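Local atomic coordinates of hydratase ChsH2 (Mycobacterium tuberculosis KZN 4207, PDB entry 4WNB), a protein that hydrates a cholesterol-derived steroid enoyl-CoA in the modified beta-oxidation that degrades the cholesterol side chain. Residues G18-R23 with I123-G128; P65-Q70 with Q109-Y114; N145-W150 with V157-W162. All coordinates share one frame; numbering follows the deposited sequence.

How the contacts relate
All three contacts reach one antiparallel hot-dog sheet. Contact 3 is its middle: strands 141-152 and 155-167 pair as a hairpin, centred about 6 Å from the centre of the chain. Contact 1 adds the chain 18-23 to strand 121-136, which neighbours strand 141-152, so Ile123 and Ala125 pack on Ile148. It is the most exposed and rests on hydrogen bonds, two through serine hydroxyls. Contact 2 lies across the sheet, at strand 101-111, outermost within this chain, where the sheet runs on into another protein. Buried, it relies on proline-tyrosine packing and a bridging water. Its Ile69 reaches Trp150 of contact 3. Contact 3 alone mixes a backbone ladder with a metal site between strands.

Contact 1: residues G18-R23 with I123-G128; sequences GPSKPR and ISAELG
Pro19 and Ser20 meet Ala125 and Glu126 where the chain after helix 4-16 runs antiparallel along a margin of the hot-dog sheet. The Pro19 ring lies beside the Glu126 side chain, both pointing the same way. Pro19 CA also makes a CA-H...O contact of 3.3 Å with Ala125 O.

Ser20 grips Ala125 twice. Its N donates to Ala125 O at 2.9 Å, in the carbonyl plane. Its OG accepts from Ala125 N at 2.8 Å. With chi1 at 69°, OG sits between the backbone N and the carbonyl carbon, which turns it to the strand. The side chain thus supplies the acceptor for Ala125 N. Ser20 O in turn receives Ser124 OG at 2.5 Å, a short bond. Lys21 turns its side chain away, but its carbonyl joins a water that also contacts Ser20 OG and Ile123 O. Lys21 N hydrogen-bonds to Asp84 OD2.

Pro22 brings its CA to Ile123 O. At Arg23 true strand pairing begins, as an antiparallel hydrogen-bonded pair: Arg23 N donates to Ile123 O and Ile123 N to Arg23 O, each at 2.9 Å. Their side chains run side by side. The Arg23 chain bends at chi3 (60°), and NH1 reaches Thr73 O. One face of the guanidinium is covered near its rim by Ile123 CG2, 3.5 Å from Arg23 NH2.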
# COMPACT_ATOMS: atom_id res chain seq x y z
N GLY A 18 -15.60 2.32 -30.85
CA GLY A 18 -14.25 2.83 -30.85
C GLY A 18 -13.62 2.75 -29.47
O GLY A 18 -14.27 2.34 -28.50
N PRO A 19 -12.35 3.14 -29.38
CA PRO A 19 -11.61 3.06 -28.11
C PRO A 19 -12.16 4.01 -27.05
O PRO A 19 -12.74 5.05 -27.36
CB PRO A 19 -10.19 3.46 -28.51
CG PRO A 19 -10.36 4.29 -29.74
CD PRO A 19 -11.54 3.72 -30.47
N SER A 20 -11.96 3.64 -25.79
CA SER A 20 -12.34 4.50 -24.68
C SER A 20 -11.60 5.84 -24.79
O SER A 20 -10.49 5.91 -25.34
CB SER A 20 -12.02 3.81 -23.35
OG SER A 20 -10.62 3.71 -23.18
N LYS A 21 -12.21 6.91 -24.29
CA LYS A 21 -11.54 8.21 -24.34
C LYS A 21 -10.45 8.20 -23.29
O LYS A 21 -10.64 7.60 -22.23
CB LYS A 21 -12.52 9.37 -24.12
CG LYS A 21 -13.11 9.46 -22.72
CD LYS A 21 -14.25 10.47 -22.66
CE LYS A 21 -15.41 10.06 -23.57
NZ LYS A 21 -16.62 10.94 -23.45
N PRO A 22 -9.29 8.80 -23.59
CA PRO A 22 -8.12 8.73 -22.70
C PRO A 22 -8.47 9.11 -21.28
O PRO A 22 -9.14 10.12 -21.05
CB PRO A 22 -7.14 9.71 -23.32
CG PRO A 22 -7.48 9.66 -24.79
CD PRO A 22 -8.98 9.52 -24.84
N ARG A 23 -8.04 8.28 -20.34
CA ARG A 23 -8.29 8.53 -18.94
C ARG A 23 -6.94 8.81 -18.27
O ARG A 23 -6.02 8.02 -18.40
CB ARG A 23 -9.00 7.33 -18.31
CG ARG A 23 -9.10 7.39 -16.80
CD ARG A 23 -9.99 6.27 -16.28
NE ARG A 23 -9.51 4.92 -16.60
CZ ARG A 23 -8.56 4.28 -15.92
NH1 ARG A 23 -7.96 4.88 -14.90
NH2 ARG A 23 -8.20 3.05 -16.26
N ILE A 123 -4.56 6.47 -20.34
CA ILE A 123 -4.85 5.13 -20.85
C ILE A 123 -6.10 5.13 -21.74
O ILE A 123 -7.12 5.73 -21.40
CB ILE A 123 -5.02 4.12 -19.67
CG1 ILE A 123 -5.32 2.71 -20.18
CG2 ILE A 123 -6.12 4.56 -18.69
CD1 ILE A 123 -5.38 1.67 -19.04
N SER A 124 -6.00 4.45 -22.88
CA SER A 124 -7.14 4.16 -23.74
C SER A 124 -7.23 2.65 -24.03
O SER A 124 -6.20 2.00 -24.24
CB SER A 124 -7.04 4.95 -25.04
OG SER A 124 -8.26 4.86 -25.78
N ALA A 125 -8.45 2.11 -24.07
CA ALA A 125 -8.66 0.67 -24.28
C ALA A 125 -9.53 0.38 -25.50
O ALA A 125 -10.49 1.10 -25.77
CB ALA A 125 -9.30 0.04 -23.03
N GLU A 126 -9.20 -0.68 -26.24
CA GLU A 126 -9.96 -1.08 -27.42
C GLU A 126 -10.14 -2.58 -27.44
O GLU A 126 -9.29 -3.31 -26.97
CB GLU A 126 -9.26 -0.62 -28.71
CG GLU A 126 -10.18 -0.41 -29.86
CD GLU A 126 -9.46 0.23 -31.04
OE1 GLU A 126 -10.04 0.25 -32.15
OE2 GLU A 126 -8.32 0.71 -30.85
N LEU A 127 -11.26 -3.05 -27.98
CA LEU A 127 -11.48 -4.49 -28.12
C LEU A 127 -10.70 -5.04 -29.32
O LEU A 127 -10.72 -4.45 -30.40
CB LEU A 127 -12.97 -4.77 -28.28
CG LEU A 127 -13.51 -6.13 -27.87
CD1 LEU A 127 -13.41 -6.28 -26.36
CD2 LEU A 127 -14.95 -6.26 -28.35
N GLY A 128 -10.00 -6.16 -29.12
CA GLY A 128 -9.27 -6.80 -30.21
C GLY A 128 -10.03 -8.01 -30.71
O GLY A 128 -11.26 -8.02 -30.69
O HOH W 1 -9.87 5.12 -21.17

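Contact 2: residues P65-Q70 with Q109-Y114; sequences PPAMIQ and QTYHRY. With CA (calcium ion), chain D.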
# COMPACT_ATOMS: atom_id res chain seq x y z
N PRO A 65 10.33 2.05 -13.44
CA PRO A 65 10.32 0.68 -13.96
C PRO A 65 9.29 0.55 -15.08
O PRO A 65 8.15 0.96 -14.91
CB PRO A 65 9.92 -0.16 -12.74
CG PRO A 65 10.34 0.67 -11.56
CD PRO A 65 10.08 2.09 -11.98
N PRO A 66 9.72 0.04 -16.23
CA PRO A 66 8.77 -0.15 -17.33
C PRO A 66 7.52 -0.91 -16.89
O PRO A 66 6.41 -0.54 -17.27
CB PRO A 66 9.58 -0.95 -18.35
CG PRO A 66 10.99 -0.48 -18.12
CD PRO A 66 11.12 -0.20 -16.64
N ALA A 67 7.70 -1.94 -16.07
CA ALA A 67 6.60 -2.78 -15.61
C ALA A 67 5.65 -2.06 -14.64
O ALA A 67 4.68 -2.65 -14.19
CB ALA A 67 7.14 -4.06 -14.94
N MET A 68 5.93 -0.78 -14.35
CA MET A 68 5.01 0.01 -13.54
C MET A 68 3.94 0.71 -14.39
O MET A 68 3.06 1.37 -13.85
CB MET A 68 5.77 1.06 -12.70
CG MET A 68 6.31 0.52 -11.39
SD MET A 68 6.79 1.85 -10.25
CE MET A 68 5.19 2.29 -9.59
N ILE A 69 3.99 0.55 -15.71
CA ILE A 69 3.17 1.41 -16.58
C ILE A 69 1.67 1.26 -16.20
O ILE A 69 0.95 2.25 -16.07
CB ILE A 69 3.42 1.12 -18.12
CG1 ILE A 69 2.57 2.06 -18.97
CG2 ILE A 69 3.13 -0.33 -18.49
CD1 ILE A 69 3.02 3.51 -18.89
N GLN A 70 1.24 0.04 -15.94
CA GLN A 70 -0.16 -0.20 -15.63
C GLN A 70 -0.52 0.35 -14.24
O GLN A 70 -1.66 0.72 -13.97
CB GLN A 70 -0.44 -1.70 -15.72
CG GLN A 70 -1.88 -2.09 -15.84
CD GLN A 70 -2.04 -3.58 -16.06
OE1 GLN A 70 -1.08 -4.24 -16.45
NE2 GLN A 70 -3.23 -4.11 -15.80
N GLN A 109 3.15 -6.77 -22.66
CA GLN A 109 3.35 -5.32 -22.61
C GLN A 109 4.54 -4.89 -23.46
O GLN A 109 5.56 -5.54 -23.45
CB GLN A 109 3.57 -4.84 -21.17
CG GLN A 109 2.42 -5.17 -20.27
CD GLN A 109 2.50 -4.49 -18.92
OE1 GLN A 109 3.59 -4.17 -18.42
NE2 GLN A 109 1.34 -4.26 -18.32
N THR A 110 4.37 -3.78 -24.17
CA THR A 110 5.44 -3.20 -24.98
C THR A 110 5.76 -1.80 -24.49
O THR A 110 4.85 -0.99 -24.29
CB THR A 110 5.04 -3.16 -26.48
OG1 THR A 110 4.89 -4.51 -26.93
CG2 THR A 110 6.11 -2.49 -27.31
N TYR A 111 7.04 -1.55 -24.26
CA TYR A 111 7.51 -0.27 -23.74
C TYR A 111 8.33 0.46 -24.79
O TYR A 111 9.44 0.06 -25.12
CB TYR A 111 8.37 -0.49 -22.48
CG TYR A 111 7.78 -1.51 -21.55
CD1 TYR A 111 6.60 -1.26 -20.85
CD2 TYR A 111 8.39 -2.75 -21.37
CE1 TYR A 111 6.05 -2.20 -20.00
CE2 TYR A 111 7.85 -3.69 -20.51
CZ TYR A 111 6.68 -3.41 -19.83
OH TYR A 111 6.14 -4.35 -18.98
N HIS A 112 7.77 1.55 -25.31
CA HIS A 112 8.42 2.30 -26.38
C HIS A 112 9.61 3.09 -25.83
O HIS A 112 10.64 3.20 -26.48
CB HIS A 112 7.43 3.23 -27.05
CG HIS A 112 6.41 2.51 -27.90
ND1 HIS A 112 6.76 1.56 -28.83
CD2 HIS A 112 5.06 2.61 -27.95
CE1 HIS A 112 5.67 1.11 -29.43
NE2 HIS A 112 4.63 1.72 -28.91
N ARG A 113 9.45 3.62 -24.62
CA ARG A 113 10.55 4.28 -23.92
C ARG A 113 10.31 4.25 -22.41
O ARG A 113 9.20 3.94 -21.97
CB ARG A 113 10.70 5.74 -24.36
CG ARG A 113 9.53 6.64 -23.97
CD ARG A 113 9.93 8.11 -24.10
NE ARG A 113 8.83 9.07 -23.91
CZ ARG A 113 8.56 9.68 -22.77
NH1 ARG A 113 9.27 9.41 -21.68
NH2 ARG A 113 7.56 10.55 -22.69
N TYR A 114 11.35 4.58 -21.65
CA TYR A 114 11.21 4.77 -20.21
C TYR A 114 10.57 6.11 -19.88
O TYR A 114 10.76 7.10 -20.59
CB TYR A 114 12.56 4.66 -19.51
CG TYR A 114 13.10 3.25 -19.39
CD1 TYR A 114 13.30 2.47 -20.52
CD2 TYR A 114 13.43 2.72 -18.15
CE1 TYR A 114 13.79 1.18 -20.41
CE2 TYR A 114 13.93 1.45 -18.03
CZ TYR A 114 14.12 0.68 -19.17
OH TYR A 114 14.60 -0.60 -19.07
CA CA D . 2.68 1.56 -29.89
O HOH W 2 2.65 -2.69 -16.12
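Pro66 packs against two tyrosines at once. Its CB stands over the centre of the Tyr111 ring, 3.6 Å from the centroid and 10° off the ring normal. Its CG lies over a face of the Tyr114 ring, offset toward the rim, 3.5 Å from Tyr114 CZ. Both are CH-pi contacts, made by neighbouring carbons of one proline ring.

Tyr111 is held on several sides. Its CG is anti to the carbonyl carbon (chi1 -43°), which carries the ring off the strand under Pro66. Gln109 O lies over the opposite face. Ile69 CG2 meets the ring edge in plane, 3.8 Å from Tyr111 CE1. The hydroxyl donates to Gln109 OE1 at 2.6 Å, in the carbonyl plane and on a lone pair. This bond would restrain both the phenol and the amide.

Gln109 likewise has CG anti to its carbonyl carbon, and the chain then runs extended, which brings the amide up to Gln70 and Ile69. Gln109 OE1 also accepts from a water at 2.9 Å. That water donates to Ala67 O and accepts from Gln70 N, linking the amide to the backbone of the turn. The Gln70 and Gln109 side chains cross at about a right angle, their amide planes 54° apart; Gln70 OE1 is 3.1 Å from Gln109 NE2.

Past the strand, His112 NE2 binds calcium at 2.2 Å, together with Asp156. Tyr114 OH bonds to the backbone of a chain of another protein in the assembly, and Gln109 and Thr110 pair with a strand of that chain. The arrangement is a hot-dog interface between two different protein chains: the sheet continues across it, while a 3-10 turn and helix start pack on strand 101-111, outermost only within this chain.

Contact 3: residues N145-W150 with V157-W162; sequences NQHIVW and VAEMNW. With CD (cadmium ion), chain C.
Trp162 and Gln146 open the backbone ladder, in which strands 145-150 and 157-162 run antiparallel at 168°. Hydrogen-bonded pairs Gln146-Trp162, Ile148-Met160 and Trp150-Ala158 alternate with the non-hydrogen-bonded pairs His147-Asn161 and Val149-Glu159. Val157 and Ala158 both face Trp150, a classic beta bulge. Val157 N donates to Trp150 O at 2.9 Å, while the bond from Ala158 N is weak.

Apolar packing lies on the face of Ile148, Trp150 and Met160. Met160 CB touches the Trp150 ring at its edge, 3.6 Å from CZ3. The bend of Met160 at chi3 (63°) brings CE against both Trp150 CH2 and Ile148 CG1. On this face, Trp162 NE1 donates to Gln146 OE1 in a long bond of 3.3 Å. The acceptor lies in the indole plane, but the donor stands above the amide plane, off the lone pairs.

Metal binding occupies the face of His147 and Glu159. Cadmium is held by His147 NE2 at 2.6 Å, by both Glu159 carboxylate oxygens and by a water. The imidazole and carboxylate planes are 82° apart. The cadmium ties residues of both strands together, and its positive charge would be partly balanced by the chelating carboxylate.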
# COMPACT_ATOMS: atom_id res chain seq x y z
N ASN A 145 -9.50 -10.60 -26.55
CA ASN A 145 -8.32 -9.75 -26.48
C ASN A 145 -8.68 -8.29 -26.30
O ASN A 145 -9.60 -7.78 -26.94
CB ASN A 145 -7.45 -9.90 -27.74
CG ASN A 145 -7.02 -11.33 -27.97
OD1 ASN A 145 -6.09 -11.82 -27.34
ND2 ASN A 145 -7.69 -12.01 -28.89
N GLN A 146 -7.93 -7.62 -25.44
CA GLN A 146 -8.10 -6.19 -25.27
C GLN A 146 -6.77 -5.50 -25.51
O GLN A 146 -5.72 -6.00 -25.13
CB GLN A 146 -8.63 -5.86 -23.87
CG GLN A 146 -8.93 -4.40 -23.65
CD GLN A 146 -9.77 -4.17 -22.41
OE1 GLN A 146 -9.25 -3.78 -21.36
NE2 GLN A 146 -11.08 -4.42 -22.52
N HIS A 147 -6.84 -4.36 -26.16
CA HIS A 147 -5.64 -3.66 -26.52
C HIS A 147 -5.60 -2.30 -25.83
O HIS A 147 -6.49 -1.47 -26.03
CB HIS A 147 -5.58 -3.53 -28.04
CG HIS A 147 -4.46 -2.69 -28.53
ND1 HIS A 147 -4.63 -1.37 -28.88
CD2 HIS A 147 -3.16 -2.98 -28.74
CE1 HIS A 147 -3.47 -0.88 -29.29
NE2 HIS A 147 -2.56 -1.84 -29.20
N ILE A 148 -4.56 -2.10 -25.03
CA ILE A 148 -4.42 -0.90 -24.20
C ILE A 148 -3.27 -0.04 -24.70
O ILE A 148 -2.20 -0.55 -24.99
CB ILE A 148 -4.12 -1.25 -22.71
CG1 ILE A 148 -5.16 -2.18 -22.10
CG2 ILE A 148 -3.88 0.03 -21.90
CD1 ILE A 148 -6.55 -1.93 -22.51
N VAL A 149 -3.48 1.27 -24.79
CA VAL A 149 -2.39 2.17 -25.15
C VAL A 149 -2.22 3.23 -24.08
O VAL A 149 -3.20 3.81 -23.60
CB VAL A 149 -2.63 2.85 -26.53
CG1 VAL A 149 -1.57 3.92 -26.79
CG2 VAL A 149 -2.60 1.81 -27.61
N TRP A 150 -0.97 3.44 -23.68
CA TRP A 150 -0.62 4.53 -22.77
C TRP A 150 0.11 5.64 -23.50
O TRP A 150 1.01 5.39 -24.30
CB TRP A 150 0.27 4.04 -21.63
CG TRP A 150 -0.43 3.18 -20.62
CD1 TRP A 150 -1.16 3.61 -19.55
CD2 TRP A 150 -0.45 1.75 -20.58
NE1 TRP A 150 -1.63 2.53 -18.84
CE2 TRP A 150 -1.19 1.38 -19.43
CE3 TRP A 150 0.11 0.75 -21.37
CZ2 TRP A 150 -1.42 0.05 -19.08
CZ3 TRP A 150 -0.11 -0.59 -21.01
CH2 TRP A 150 -0.87 -0.92 -19.88
N VAL A 157 3.57 5.79 -25.55
CA VAL A 157 4.75 5.37 -24.80
C VAL A 157 4.76 3.88 -24.39
O VAL A 157 5.81 3.35 -24.05
CB VAL A 157 4.94 6.22 -23.50
CG1 VAL A 157 5.18 7.69 -23.84
CG2 VAL A 157 3.76 6.08 -22.56
N ALA A 158 3.61 3.23 -24.43
CA ALA A 158 3.53 1.81 -24.08
C ALA A 158 2.19 1.22 -24.47
O ALA A 158 1.21 1.94 -24.68
CB ALA A 158 3.77 1.61 -22.57
N GLU A 159 2.14 -0.11 -24.54
CA GLU A 159 0.88 -0.77 -24.82
C GLU A 159 0.82 -2.14 -24.19
O GLU A 159 1.84 -2.70 -23.77
CB GLU A 159 0.65 -0.88 -26.31
CG GLU A 159 1.66 -1.76 -26.99
CD GLU A 159 1.12 -2.27 -28.28
OE1 GLU A 159 1.17 -1.49 -29.25
OE2 GLU A 159 0.66 -3.44 -28.27
N MET A 160 -0.39 -2.66 -24.09
CA MET A 160 -0.60 -3.96 -23.51
C MET A 160 -1.65 -4.66 -24.34
O MET A 160 -2.68 -4.07 -24.68
CB MET A 160 -1.04 -3.87 -22.06
CG MET A 160 -1.54 -5.19 -21.50
SD MET A 160 -1.75 -5.14 -19.71
CE MET A 160 -3.03 -3.89 -19.55
N ASN A 161 -1.36 -5.88 -24.74
CA ASN A 161 -2.39 -6.70 -25.32
C ASN A 161 -2.66 -7.80 -24.33
O ASN A 161 -1.76 -8.57 -23.99
CB ASN A 161 -2.01 -7.25 -26.68
CG ASN A 161 -3.22 -7.65 -27.48
OD1 ASN A 161 -3.88 -8.65 -27.18
ND2 ASN A 161 -3.54 -6.86 -28.49
N TRP A 162 -3.87 -7.85 -23.81
CA TRP A 162 -4.12 -8.93 -22.90
C TRP A 162 -5.38 -9.69 -23.26
O TRP A 162 -6.24 -9.24 -24.03
CB TRP A 162 -4.14 -8.44 -21.46
CG TRP A 162 -5.32 -7.65 -21.07
CD1 TRP A 162 -5.75 -6.48 -21.61
CD2 TRP A 162 -6.22 -7.97 -20.01
NE1 TRP A 162 -6.88 -6.04 -20.95
CE2 TRP A 162 -7.19 -6.94 -19.96
CE3 TRP A 162 -6.30 -9.01 -19.09
CZ2 TRP A 162 -8.23 -6.94 -19.04
CZ3 TRP A 162 -7.33 -9.00 -18.17
CH2 TRP A 162 -8.29 -7.98 -18.15
CD CD C . -0.58 -2.90 -30.47
O HOH W 3 -1.22 -5.58 -30.55